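Local structure of quercetin 2,3-dioxygenase (Escherichia coli, 1TQ5) at residues H15-S20 and A50-G55; L40-D45 and Q116-P121; H57-M62 and I99-Y104; D61-T66 and I92-T97; N81-P86 and P128-R133. The protein cleaves the flavonol quercetin with molecular oxygen in vitro, releasing carbon monoxide, as a divalent-metal-dependent bicupin of the pirin family whose physiological role is unknown. One frame throughout, in Å; residues are numbered along the deposited sequence.

Interaction 1 (H15-S20 and A50-G55); sequences HGWLDS and AGQGFG
W17 and F54 form a T-shaped aromatic pair where the two sheets of the N-terminal cupin domain meet near the surface, W17 lying just before strand 18-22 and F54 on strand 53-59. The six-membered ring of W17 turns its edge to the face of F54, with centroids 5.3 Å apart and planes at 73°. W17 CZ3 sits above the centre of the phenyl ring and 3.4 Å from G53 O, while W17 CH2 is 3.8 Å from F54 CE1. W17 CB already points toward A50-G55, and chi1 (63°) sets CG in the crowded position between backbone N and carbonyl carbon. W17 CB packs on Q52 CG at 3.5 Å; the aliphatic part of a glutamine suits this partly exposed place. L18 CD2 crosses to F54 CZ at 3.5 Å, a flexible branched chain filling beside the ring. I48 of strand 40-48 also touches both L18 and F54. F54 lies beside H57, so this is packing between the two sheets of a cupin beta-sandwich, beside its metal site.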
# COMPACT_ATOMS: atom_id res chain seq x y z
N HIS A 15 4.88 18.67 7.69
CA HIS A 15 5.19 19.13 9.05
C HIS A 15 6.70 19.18 9.27
O HIS A 15 7.17 19.24 10.40
CB HIS A 15 4.57 18.18 10.08
CG HIS A 15 3.12 17.87 9.83
ND1 HIS A 15 2.15 18.85 9.77
CD2 HIS A 15 2.48 16.69 9.63
CE1 HIS A 15 0.98 18.28 9.56
NE2 HIS A 15 1.15 16.98 9.47
N GLY A 16 7.46 19.17 8.18
CA GLY A 16 8.90 19.21 8.31
C GLY A 16 9.48 17.82 8.54
O GLY A 16 10.17 17.29 7.67
N TRP A 17 9.20 17.24 9.70
CA TRP A 17 9.71 15.91 10.03
C TRP A 17 9.01 14.85 9.18
O TRP A 17 9.57 13.80 8.88
CB TRP A 17 9.49 15.60 11.51
CG TRP A 17 8.04 15.54 11.90
CD1 TRP A 17 7.23 16.61 12.18
CD2 TRP A 17 7.24 14.37 12.05
NE1 TRP A 17 5.96 16.17 12.49
CE2 TRP A 17 5.94 14.80 12.42
CE3 TRP A 17 7.48 13.00 11.91
CZ2 TRP A 17 4.89 13.90 12.64
CZ3 TRP A 17 6.44 12.11 12.13
CH2 TRP A 17 5.16 12.56 12.49
N LEU A 18 7.77 15.15 8.80
CA LEU A 18 6.97 14.26 7.97
C LEU A 18 6.34 15.04 6.82
O LEU A 18 5.80 16.13 7.02
CB LEU A 18 5.85 13.62 8.80
CG LEU A 18 4.80 12.85 8.00
CD1 LEU A 18 5.40 11.57 7.46
CD2 LEU A 18 3.61 12.55 8.88
N ASP A 19 6.43 14.48 5.62
CA ASP A 19 5.85 15.06 4.42
C ASP A 19 4.98 13.91 3.88
O ASP A 19 5.50 12.89 3.44
CB ASP A 19 6.94 15.41 3.41
CG ASP A 19 6.39 16.10 2.18
OD1 ASP A 19 5.93 17.25 2.30
OD2 ASP A 19 6.40 15.48 1.09
N SER A 20 3.67 14.10 3.90
CA SER A 20 2.76 13.04 3.49
C SER A 20 1.75 13.37 2.39
O SER A 20 1.10 14.41 2.40
CB SER A 20 2.01 12.55 4.75
OG SER A 20 1.18 11.43 4.48
N ALA A 50 15.48 12.09 9.17
CA ALA A 50 16.34 11.22 9.97
C ALA A 50 16.05 11.39 11.47
O ALA A 50 15.92 12.52 11.96
CB ALA A 50 17.81 11.53 9.69
N GLY A 51 15.95 10.27 12.17
CA GLY A 51 15.71 10.30 13.61
C GLY A 51 14.30 10.62 14.07
O GLY A 51 14.03 10.60 15.26
N GLN A 52 13.41 10.93 13.13
CA GLN A 52 12.03 11.25 13.48
C GLN A 52 11.09 10.09 13.23
O GLN A 52 11.48 9.07 12.66
CB GLN A 52 11.56 12.47 12.68
CG GLN A 52 11.91 13.80 13.32
CD GLN A 52 11.02 14.13 14.50
OE1 GLN A 52 11.26 15.11 15.22
NE2 GLN A 52 9.97 13.33 14.70
N GLY A 53 9.84 10.25 13.65
CA GLY A 53 8.85 9.21 13.47
C GLY A 53 7.57 9.45 14.25
O GLY A 53 7.42 10.49 14.90
N PHE A 54 6.66 8.49 14.18
CA PHE A 54 5.38 8.59 14.87
C PHE A 54 5.47 8.02 16.28
O PHE A 54 5.79 6.84 16.46
CB PHE A 54 4.31 7.81 14.09
CG PHE A 54 4.11 8.30 12.69
CD1 PHE A 54 3.20 9.32 12.42
CD2 PHE A 54 4.83 7.76 11.63
CE1 PHE A 54 3.02 9.79 11.12
CE2 PHE A 54 4.66 8.22 10.33
CZ PHE A 54 3.75 9.24 10.08
N GLY A 55 5.19 8.85 17.28
CA GLY A 55 5.22 8.39 18.66
C GLY A 55 4.16 7.32 18.86
O GLY A 55 3.43 7.01 17.92

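Interaction 2 (L40-D45 and Q116-P121)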
# COMPACT_ATOMS: atom_id res chain seq x y z
N LEU A 40 -9.76 -1.06 0.69
CA LEU A 40 -8.58 -0.20 0.73
C LEU A 40 -9.00 1.17 1.24
O LEU A 40 -9.69 1.92 0.55
CB LEU A 40 -7.97 -0.08 -0.67
CG LEU A 40 -6.63 0.66 -0.78
CD1 LEU A 40 -5.61 0.02 0.16
CD2 LEU A 40 -6.15 0.62 -2.22
N ARG A 41 -8.59 1.49 2.46
CA ARG A 41 -8.99 2.75 3.07
C ARG A 41 -7.94 3.86 3.07
O ARG A 41 -8.28 5.03 2.97
CB ARG A 41 -9.45 2.49 4.51
CG ARG A 41 -10.68 1.58 4.63
CD ARG A 41 -11.83 2.10 3.77
NE ARG A 41 -13.08 1.41 4.03
CZ ARG A 41 -13.77 1.50 5.17
NH1 ARG A 41 -13.32 2.26 6.16
NH2 ARG A 41 -14.91 0.83 5.31
N VAL A 42 -6.67 3.49 3.19
CA VAL A 42 -5.60 4.48 3.25
C VAL A 42 -4.34 4.12 2.46
O VAL A 42 -3.91 2.96 2.44
CB VAL A 42 -5.17 4.71 4.72
CG1 VAL A 42 -4.11 5.79 4.80
CG2 VAL A 42 -6.38 5.09 5.58
N ILE A 43 -3.78 5.12 1.78
CA ILE A 43 -2.52 4.98 1.05
C ILE A 43 -1.80 6.29 1.27
O ILE A 43 -2.11 7.31 0.63
CB ILE A 43 -2.66 4.77 -0.48
CG1 ILE A 43 -3.07 3.34 -0.80
CG2 ILE A 43 -1.31 5.02 -1.16
CD1 ILE A 43 -4.43 2.98 -0.33
N ASN A 44 -0.87 6.29 2.21
CA ASN A 44 -0.11 7.48 2.50
C ASN A 44 1.32 7.28 2.03
O ASN A 44 1.96 6.28 2.33
CB ASN A 44 -0.15 7.79 4.00
CG ASN A 44 -1.51 8.28 4.47
OD1 ASN A 44 -2.31 8.76 3.66
ND2 ASN A 44 -1.76 8.18 5.77
N ASP A 45 1.78 8.25 1.26
CA ASP A 45 3.13 8.27 0.71
C ASP A 45 3.89 9.17 1.67
O ASP A 45 3.83 10.40 1.55
CB ASP A 45 3.07 8.90 -0.69
CG ASP A 45 4.38 8.83 -1.43
OD1 ASP A 45 5.45 8.94 -0.78
OD2 ASP A 45 4.34 8.67 -2.67
N GLN A 116 2.25 3.81 3.62
CA GLN A 116 1.52 3.31 4.79
C GLN A 116 0.13 2.97 4.27
O GLN A 116 -0.66 3.87 3.96
CB GLN A 116 1.44 4.37 5.89
CG GLN A 116 2.65 4.40 6.79
CD GLN A 116 2.78 3.15 7.65
OE1 GLN A 116 1.96 2.89 8.52
NE2 GLN A 116 3.82 2.37 7.39
N ILE A 117 -0.17 1.68 4.18
CA ILE A 117 -1.44 1.19 3.67
C ILE A 117 -2.38 0.64 4.75
O ILE A 117 -1.95 -0.15 5.59
CB ILE A 117 -1.19 0.07 2.64
CG1 ILE A 117 -0.14 0.53 1.61
CG2 ILE A 117 -2.49 -0.33 1.97
CD1 ILE A 117 -0.52 1.77 0.85
N TRP A 118 -3.65 1.04 4.72
CA TRP A 118 -4.63 0.55 5.69
C TRP A 118 -5.71 -0.25 4.97
O TRP A 118 -6.32 0.23 4.01
CB TRP A 118 -5.30 1.70 6.44
CG TRP A 118 -4.43 2.43 7.42
CD1 TRP A 118 -3.07 2.54 7.39
CD2 TRP A 118 -4.88 3.25 8.51
NE1 TRP A 118 -2.64 3.39 8.39
CE2 TRP A 118 -3.73 3.83 9.09
CE3 TRP A 118 -6.14 3.55 9.04
CZ2 TRP A 118 -3.81 4.71 10.18
CZ3 TRP A 118 -6.21 4.42 10.12
CH2 TRP A 118 -5.05 4.99 10.68
N ILE A 119 -5.94 -1.47 5.44
CA ILE A 119 -6.95 -2.33 4.85
C ILE A 119 -7.97 -2.75 5.90
O ILE A 119 -7.61 -3.30 6.94
CB ILE A 119 -6.29 -3.57 4.23
CG1 ILE A 119 -5.42 -3.14 3.05
CG2 ILE A 119 -7.36 -4.58 3.78
CD1 ILE A 119 -4.56 -4.25 2.50
N MSE A 120 -9.24 -2.47 5.64
CA MSE A 120 -10.29 -2.84 6.59
C MSE A 120 -10.40 -4.36 6.67
O MSE A 120 -10.55 -5.03 5.66
CB MSE A 120 -11.64 -2.27 6.16
CG MSE A 120 -12.79 -2.79 7.01
SE MSE A 120 -14.40 -2.19 6.51
CE MSE A 120 -14.68 -0.93 7.76
N PRO A 121 -10.34 -4.91 7.89
CA PRO A 121 -10.45 -6.36 8.02
C PRO A 121 -11.91 -6.77 7.87
O PRO A 121 -12.80 -6.10 8.40
CB PRO A 121 -9.91 -6.62 9.42
CG PRO A 121 -10.37 -5.40 10.18
CD PRO A 121 -10.08 -4.28 9.20
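W118 holds its CG anti to its own carbonyl carbon (chi1 -70°), and V42 CG2 is likewise anti to its carbonyl carbon (chi1 -177° for CG1), lying over one face of the indole, offset toward the rim, 3.8 Å from W118 CD2. The two side chains run side by side from a hydrogen-bonded antiparallel pair, with V42 CB and W118 CB 3.5 Å apart. A beta-branched valine offers a compact, rigid surface for such a flat partner. On the other face of the sheet I43 CG1 meets I117 CD1 at 3.4 Å, closer than usual for two carbons, and L40 CD1 reaches I117 CG2 at 3.6 Å. A classic beta bulge interrupts the register: R41 N donates to W118 O at 3.0 Å, and V42 N adds a weak, longer bond to the same oxygen. An alanine in place of W118 would probably leave V42 CG2 without its flat support and open a gap beside the H59 ring, which the indole meets at about a right angle. Strands 18-22 and 63-70 flank this pair within the sheet, while L40 and I117 pack against F226 of strand 221-228 in the C-terminal cupin domain.

Interaction 3 (H57-M62 and I99-Y104). With CD (cadmium ion), chain B.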
# COMPACT_ATOMS: atom_id res chain seq x y z
N HIS A 57 0.82 5.39 19.52
CA HIS A 57 -0.60 5.68 19.34
C HIS A 57 -1.38 4.38 19.15
O HIS A 57 -0.84 3.39 18.64
CB HIS A 57 -0.80 6.60 18.13
CG HIS A 57 0.14 6.31 17.00
ND1 HIS A 57 0.09 5.15 16.27
CD2 HIS A 57 1.18 7.03 16.50
CE1 HIS A 57 1.06 5.16 15.37
NE2 HIS A 57 1.73 6.28 15.49
N PRO A 58 -2.65 4.36 19.55
CA PRO A 58 -3.51 3.18 19.44
C PRO A 58 -4.20 2.97 18.09
O PRO A 58 -4.42 3.91 17.34
CB PRO A 58 -4.52 3.39 20.55
CG PRO A 58 -4.77 4.87 20.44
CD PRO A 58 -3.36 5.43 20.29
N HIS A 59 -4.54 1.72 17.83
CA HIS A 59 -5.24 1.31 16.62
C HIS A 59 -6.18 0.19 16.98
O HIS A 59 -5.89 -0.60 17.88
CB HIS A 59 -4.27 0.82 15.55
CG HIS A 59 -3.69 1.91 14.72
ND1 HIS A 59 -4.48 2.78 13.99
CD2 HIS A 59 -2.41 2.30 14.51
CE1 HIS A 59 -3.71 3.65 13.37
NE2 HIS A 59 -2.45 3.38 13.67
N LYS A 60 -7.31 0.12 16.28
CA LYS A 60 -8.30 -0.90 16.54
C LYS A 60 -8.89 -1.34 15.20
O LYS A 60 -9.05 -0.52 14.30
CB LYS A 60 -9.40 -0.32 17.44
CG LYS A 60 -10.30 -1.34 18.11
CD LYS A 60 -11.40 -0.64 18.89
CE LYS A 60 -12.13 -1.60 19.82
NZ LYS A 60 -11.26 -2.05 20.95
N ASP A 61 -9.20 -2.62 15.09
CA ASP A 61 -9.79 -3.20 13.88
C ASP A 61 -9.27 -2.58 12.58
O ASP A 61 -9.92 -1.72 11.99
CB ASP A 61 -11.31 -3.05 13.92
CG ASP A 61 -11.91 -3.44 15.26
OD1 ASP A 61 -11.56 -4.52 15.78
OD2 ASP A 61 -12.73 -2.66 15.79
N MSE A 62 -8.10 -3.03 12.13
CA MSE A 62 -7.52 -2.51 10.89
C MSE A 62 -6.21 -3.21 10.58
O MSE A 62 -5.41 -3.48 11.47
CB MSE A 62 -7.28 -0.99 11.01
CG MSE A 62 -6.97 -0.27 9.70
SE MSE A 62 -8.36 -0.07 8.55
CE MSE A 62 -9.21 1.32 9.29
N ILE A 99 -4.34 -2.08 19.96
CA ILE A 99 -2.89 -2.12 19.98
C ILE A 99 -2.29 -0.73 19.82
O ILE A 99 -2.92 0.18 19.28
CB ILE A 99 -2.37 -3.06 18.84
CG1 ILE A 99 -1.19 -3.90 19.33
CG2 ILE A 99 -2.02 -2.24 17.60
CD1 ILE A 99 0.06 -3.12 19.64
N ARG A 100 -1.07 -0.55 20.32
CA ARG A 100 -0.37 0.72 20.21
C ARG A 100 0.97 0.47 19.54
O ARG A 100 1.60 -0.57 19.77
CB ARG A 100 -0.15 1.33 21.60
CG ARG A 100 -1.36 2.05 22.17
CD ARG A 100 -1.15 2.44 23.63
NE ARG A 100 -1.11 1.27 24.50
CZ ARG A 100 -2.13 0.42 24.67
NH1 ARG A 100 -3.26 0.61 24.01
NH2 ARG A 100 -2.00 -0.61 25.48
N HIS A 101 1.42 1.40 18.71
CA HIS A 101 2.70 1.21 18.06
C HIS A 101 3.32 2.53 17.66
O HIS A 101 2.68 3.58 17.71
CB HIS A 101 2.57 0.32 16.81
CG HIS A 101 2.00 1.02 15.62
ND1 HIS A 101 2.45 0.78 14.34
CD2 HIS A 101 1.02 1.95 15.51
CE1 HIS A 101 1.77 1.53 13.49
NE2 HIS A 101 0.90 2.25 14.17
N SER A 102 4.60 2.47 17.29
CA SER A 102 5.32 3.65 16.85
C SER A 102 6.25 3.20 15.73
O SER A 102 6.60 2.02 15.65
CB SER A 102 6.15 4.23 18.00
OG SER A 102 7.24 3.38 18.31
N GLU A 103 6.61 4.14 14.87
CA GLU A 103 7.50 3.88 13.74
C GLU A 103 8.39 5.09 13.57
O GLU A 103 7.90 6.21 13.47
CB GLU A 103 6.70 3.69 12.44
CG GLU A 103 6.45 2.25 12.04
CD GLU A 103 5.07 1.78 12.44
OE1 GLU A 103 4.11 2.53 12.19
OE2 GLU A 103 4.96 0.65 12.98
N TYR A 104 9.70 4.87 13.54
CA TYR A 104 10.61 5.99 13.37
C TYR A 104 11.76 5.65 12.44
O TYR A 104 11.99 4.49 12.09
CB TYR A 104 11.14 6.45 14.74
CG TYR A 104 12.14 5.51 15.36
CD1 TYR A 104 13.49 5.60 15.04
CD2 TYR A 104 11.74 4.53 16.26
CE1 TYR A 104 14.42 4.73 15.59
CE2 TYR A 104 12.66 3.65 16.82
CZ TYR A 104 14.00 3.75 16.48
OH TYR A 104 14.92 2.87 17.00
CD CD B . -0.39 4.25 13.17
O HOH W 1 -1.90 6.31 12.39
O HOH W 2 -0.10 3.89 10.69
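H57 and H101 face each other as a hydrogen-bonded antiparallel pair, and the firm half of the contact is their backbone and the metal beside it. H101 N donates to H57 O at 3.0 Å, and H59 N gives a shorter bond to I99 O, 2.7 Å, nearly along the C=O axis. The H57 and H101 rings stand obliquely, planes at 80°, with H57 CE1 only 3.2 Å from H101 NE2. H101 O lies over one face of the H57 ring. This is the metal site of the cupin fold, in which strands 53-59 and 99-104 offer imidazoles from one face of the sheet; E103 is probably a further ligand, as in related enzymes, but does not bind the cadmium here. Cadmium is held by H59 NE2 at 2.3 Å and H101 NE2 at 2.6 Å. H57, a known ligand position for divalent cations, turns CE1 rather than a nitrogen toward the ion. An alanine in place of H57 would probably open a gap beside H101 NE2 and deprive the metal of a possible third imidazole. On the side away from the strands two waters are the other ligands seen, water 2 lying 2.5 Å and water 1 2.7 Å from the cadmium. Loose by contrast is the opposite face, where exposed P58 CB rests on R100 CG at 3.8 Å; proline suits it, needing no N-H toward strand 99-104.

Interaction 4 (D61-T66 and I92-T97)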
# COMPACT_ATOMS: atom_id res chain seq x y z
N ASP A 61 -9.20 -2.62 15.09
CA ASP A 61 -9.79 -3.20 13.88
C ASP A 61 -9.27 -2.58 12.58
O ASP A 61 -9.92 -1.72 11.99
CB ASP A 61 -11.31 -3.05 13.92
CG ASP A 61 -11.91 -3.44 15.26
OD1 ASP A 61 -11.56 -4.52 15.78
OD2 ASP A 61 -12.73 -2.66 15.79
N MSE A 62 -8.10 -3.03 12.13
CA MSE A 62 -7.52 -2.51 10.89
C MSE A 62 -6.21 -3.21 10.58
O MSE A 62 -5.41 -3.48 11.47
CB MSE A 62 -7.28 -0.99 11.01
CG MSE A 62 -6.97 -0.27 9.70
SE MSE A 62 -8.36 -0.07 8.55
CE MSE A 62 -9.21 1.32 9.29
N GLU A 63 -6.00 -3.54 9.30
CA GLU A 63 -4.78 -4.19 8.86
C GLU A 63 -3.87 -3.08 8.35
O GLU A 63 -4.21 -2.39 7.39
CB GLU A 63 -5.06 -5.18 7.72
CG GLU A 63 -6.05 -6.29 8.07
CD GLU A 63 -5.49 -7.29 9.07
OE1 GLU A 63 -4.71 -8.18 8.66
OE2 GLU A 63 -5.81 -7.18 10.27
N ILE A 64 -2.73 -2.89 9.01
CA ILE A 64 -1.80 -1.84 8.63
C ILE A 64 -0.56 -2.41 7.95
O ILE A 64 0.23 -3.11 8.57
CB ILE A 64 -1.34 -1.02 9.85
CG1 ILE A 64 -2.55 -0.56 10.66
CG2 ILE A 64 -0.53 0.19 9.38
CD1 ILE A 64 -3.51 0.32 9.90
N LEU A 65 -0.41 -2.10 6.67
CA LEU A 65 0.72 -2.59 5.89
C LEU A 65 1.71 -1.47 5.57
O LEU A 65 1.31 -0.38 5.18
CB LEU A 65 0.23 -3.21 4.59
CG LEU A 65 1.31 -3.52 3.56
CD1 LEU A 65 2.08 -4.77 3.97
CD2 LEU A 65 0.66 -3.72 2.20
N THR A 66 3.00 -1.76 5.72
CA THR A 66 4.04 -0.78 5.42
C THR A 66 4.97 -1.31 4.32
O THR A 66 5.39 -2.46 4.37
CB THR A 66 4.92 -0.47 6.65
OG1 THR A 66 4.09 -0.09 7.76
CG2 THR A 66 5.89 0.66 6.33
N ILE A 92 3.43 -6.15 8.20
CA ILE A 92 2.00 -6.01 8.34
C ILE A 92 1.62 -6.19 9.79
O ILE A 92 2.25 -6.96 10.52
CB ILE A 92 1.23 -7.02 7.46
CG1 ILE A 92 -0.27 -6.68 7.48
CG2 ILE A 92 1.46 -8.44 7.94
CD1 ILE A 92 -1.10 -7.47 6.48
N MSE A 93 0.59 -5.46 10.22
CA MSE A 93 0.13 -5.52 11.59
C MSE A 93 -1.40 -5.47 11.63
O MSE A 93 -2.02 -4.67 10.92
CB MSE A 93 0.71 -4.34 12.36
CG MSE A 93 0.43 -4.31 13.85
SE MSE A 93 1.19 -2.84 14.61
CE MSE A 93 -0.13 -1.64 14.37
N SER A 94 -2.00 -6.33 12.44
CA SER A 94 -3.44 -6.36 12.60
C SER A 94 -3.74 -5.73 13.95
O SER A 94 -3.33 -6.26 14.99
CB SER A 94 -3.96 -7.80 12.58
OG SER A 94 -3.79 -8.40 11.32
N ALA A 95 -4.43 -4.59 13.96
CA ALA A 95 -4.75 -3.92 15.21
C ALA A 95 -5.68 -4.80 16.05
O ALA A 95 -5.64 -4.77 17.28
CB ALA A 95 -5.42 -2.57 14.94
N GLY A 96 -6.50 -5.59 15.38
CA GLY A 96 -7.42 -6.48 16.07
C GLY A 96 -8.23 -5.78 17.15
O GLY A 96 -8.80 -4.72 16.92
N THR A 97 -8.27 -6.38 18.34
CA THR A 97 -9.03 -5.83 19.45
C THR A 97 -8.46 -4.51 19.98
O THR A 97 -9.17 -3.74 20.63
CB THR A 97 -9.11 -6.85 20.62
OG1 THR A 97 -7.79 -7.32 20.93
CG2 THR A 97 -9.99 -8.03 20.23
O HOH W 3 -7.23 -5.79 12.45
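D61-L65 and I92-G96 pair antiparallel, a buried contact between strands 63-70 and 90-94, next to edge strand 129-133, in the seven-stranded sheet of the N-terminal cupin beta-sandwich; pairing continues past the strand ends into loop. I64 and M93 form the hydrogen-bonded pair, with I64 N to M93 O at 2.7 Å and M93 N to I64 O at 2.9 Å. Beyond them A95 N donates almost straight to M62 O (176°), and D61 N closes the series on G96 O at 2.8 Å. G96 has a positive phi, 50°, at which a residue without a side chain sits easily. Hydrophobic I64 and selenomethionine M93 line the metal-facing side, I64 touching W118 and M93 touching H101. The other face mixes apolar and charged groups: L65 CD1 rests on I92 CB at 4.2 Å, while E63 folds back over S94. A bend at chi2 (-69°) turns the E63 chain, and S94 OG donates to the syn side of E63 OE2 at 2.6 Å. R129 serves both residues, by a salt bridge to E63 OE1 and a hydrogen bond to S94 OG, probably stabilising the buried carboxylate. Water 3 accepts from M62 N and G96 N, and its oxygen lies 2.9 Å from E63 OE2.

Interaction 5 (N81-P86 and P128-R133)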
# COMPACT_ATOMS: atom_id res chain seq x y z
N ASN A 81 7.32 -6.73 20.14
CA ASN A 81 7.72 -6.58 18.75
C ASN A 81 8.58 -5.37 18.43
O ASN A 81 8.12 -4.23 18.43
CB ASN A 81 6.48 -6.59 17.86
CG ASN A 81 5.71 -7.91 17.94
OD1 ASN A 81 4.57 -8.00 17.49
ND2 ASN A 81 6.34 -8.92 18.51
N LYS A 82 9.85 -5.65 18.14
CA LYS A 82 10.84 -4.65 17.76
C LYS A 82 11.37 -5.18 16.43
O LYS A 82 11.72 -6.37 16.35
CB LYS A 82 11.97 -4.60 18.78
CG LYS A 82 11.56 -4.18 20.18
CD LYS A 82 11.46 -2.67 20.31
CE LYS A 82 12.82 -2.02 20.10
NZ LYS A 82 12.76 -0.54 20.22
N GLU A 83 11.43 -4.34 15.41
CA GLU A 83 11.90 -4.78 14.09
C GLU A 83 12.36 -3.63 13.18
O GLU A 83 11.79 -2.54 13.20
CB GLU A 83 10.78 -5.56 13.39
CG GLU A 83 11.11 -6.01 11.98
CD GLU A 83 11.79 -7.37 11.95
OE1 GLU A 83 12.66 -7.59 11.08
OE2 GLU A 83 11.43 -8.23 12.78
N GLN A 84 13.39 -3.89 12.38
CA GLN A 84 13.89 -2.90 11.43
C GLN A 84 13.60 -3.39 10.01
O GLN A 84 14.02 -4.48 9.62
CB GLN A 84 15.39 -2.65 11.62
CG GLN A 84 15.71 -1.90 12.90
CD GLN A 84 17.00 -1.12 12.83
OE1 GLN A 84 17.36 -0.41 13.77
NE2 GLN A 84 17.71 -1.24 11.71
N VAL A 85 12.87 -2.58 9.25
CA VAL A 85 12.48 -2.92 7.89
C VAL A 85 13.20 -2.04 6.87
O VAL A 85 12.91 -0.85 6.76
CB VAL A 85 10.95 -2.76 7.73
CG1 VAL A 85 10.50 -3.24 6.35
CG2 VAL A 85 10.24 -3.55 8.82
N PRO A 86 14.15 -2.62 6.11
CA PRO A 86 14.89 -1.85 5.11
C PRO A 86 14.09 -1.65 3.84
O PRO A 86 13.03 -2.24 3.66
CB PRO A 86 16.13 -2.70 4.89
CG PRO A 86 15.55 -4.09 4.96
CD PRO A 86 14.64 -4.01 6.17
N PRO A 128 -4.52 -9.38 17.91
CA PRO A 128 -3.37 -8.61 17.44
C PRO A 128 -2.21 -9.48 16.97
O PRO A 128 -1.84 -10.44 17.64
CB PRO A 128 -3.00 -7.78 18.67
CG PRO A 128 -4.33 -7.55 19.32
CD PRO A 128 -4.97 -8.91 19.23
N ARG A 129 -1.65 -9.15 15.82
CA ARG A 129 -0.53 -9.91 15.27
C ARG A 129 0.40 -9.02 14.47
O ARG A 129 -0.01 -8.01 13.90
CB ARG A 129 -1.05 -11.04 14.38
CG ARG A 129 -1.87 -10.54 13.21
CD ARG A 129 -1.23 -10.89 11.88
NE ARG A 129 -1.91 -10.21 10.79
CZ ARG A 129 -1.69 -10.44 9.50
NH1 ARG A 129 -0.81 -11.36 9.12
NH2 ARG A 129 -2.37 -9.76 8.59
N TYR A 130 1.67 -9.41 14.42
CA TYR A 130 2.67 -8.65 13.68
C TYR A 130 3.57 -9.58 12.88
O TYR A 130 4.21 -10.47 13.44
CB TYR A 130 3.54 -7.81 14.61
CG TYR A 130 4.65 -7.11 13.86
CD1 TYR A 130 4.37 -6.05 13.00
CD2 TYR A 130 5.97 -7.55 13.95
CE1 TYR A 130 5.36 -5.44 12.25
CE2 TYR A 130 6.98 -6.96 13.20
CZ TYR A 130 6.67 -5.90 12.35
OH TYR A 130 7.65 -5.32 11.58
N GLU A 131 3.61 -9.36 11.58
CA GLU A 131 4.45 -10.18 10.71
C GLU A 131 5.29 -9.33 9.78
O GLU A 131 4.91 -8.21 9.40
CB GLU A 131 3.58 -11.15 9.91
CG GLU A 131 2.92 -12.22 10.76
CD GLU A 131 2.28 -13.30 9.92
OE1 GLU A 131 3.02 -14.02 9.22
OE2 GLU A 131 1.04 -13.42 9.97
N GLN A 132 6.44 -9.86 9.41
CA GLN A 132 7.35 -9.17 8.52
C GLN A 132 7.95 -10.25 7.64
O GLN A 132 8.17 -11.37 8.10
CB GLN A 132 8.45 -8.48 9.33
CG GLN A 132 9.25 -7.42 8.59
CD GLN A 132 10.30 -8.00 7.66
OE1 GLN A 132 11.12 -8.83 8.07
NE2 GLN A 132 10.29 -7.55 6.41
N ARG A 133 8.19 -9.93 6.37
CA ARG A 133 8.77 -10.91 5.46
C ARG A 133 9.71 -10.30 4.44
O ARG A 133 9.50 -9.19 3.96
CB ARG A 133 7.66 -11.68 4.73
CG ARG A 133 8.18 -12.70 3.71
CD ARG A 133 7.19 -13.83 3.52
NE ARG A 133 7.75 -14.96 2.78
CZ ARG A 133 7.18 -16.16 2.71
NH1 ARG A 133 6.03 -16.39 3.34
NH2 ARG A 133 7.74 -17.14 2.01
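Y130 packs against N81 and E83 of the facing segment, and its hydroxyl end carries much of the contact. Y130 OH is 3.6 Å from E83 CG, the two side chains crossing at about a right angle, while N81 CB slides past Y130 CD2 at 4.1 Å. Further along, V85 CG2 and Q132 CG meet tip to tip at 4.0 Å, a small branched group against the aliphatic part of a glutamine. Such packing joins two strands whose axes are 9.2 Å apart and turned by 35°, too far for backbone pairing. Y130 and Q132 both point toward strand 82-86, and CG anti to the backbone N (chi1 175° in Y130) extends each side chain. A second shell fixes their polar ends, Y130 OH hydrogen-bonding to Q91 OE1 and Q132 NE2 to F90 O, while H75 stacks on the tyrosine ring itself. With strand 82-86 ending one sheet and strand 129-133 ending the other, this is the face-to-face sheet packing of a cupin beta-sandwich.

How the interactions relate
Interactions 2 and 4 are buried and join neighbouring strands of one seven-stranded sheet, strands 112-119 and 63-70 lying side by side between them. Interaction 3 pairs two strands of the smaller four-stranded sheet and is only partly buried, its imidazoles gathering a metal instead of apolar bulk. Interactions 1 and 5 lie nearer the surface and tie the two sheets together, with no backbone pairing between the strands: aromatic edge on face in the first, a tyrosine and aliphatic chains in the second. Interaction 1 shares strand 53-59 with interaction 3, and interactions 3 and 4 share D61 and M62. R129 links interaction 5 to the buried E63 and S94 of interaction 4.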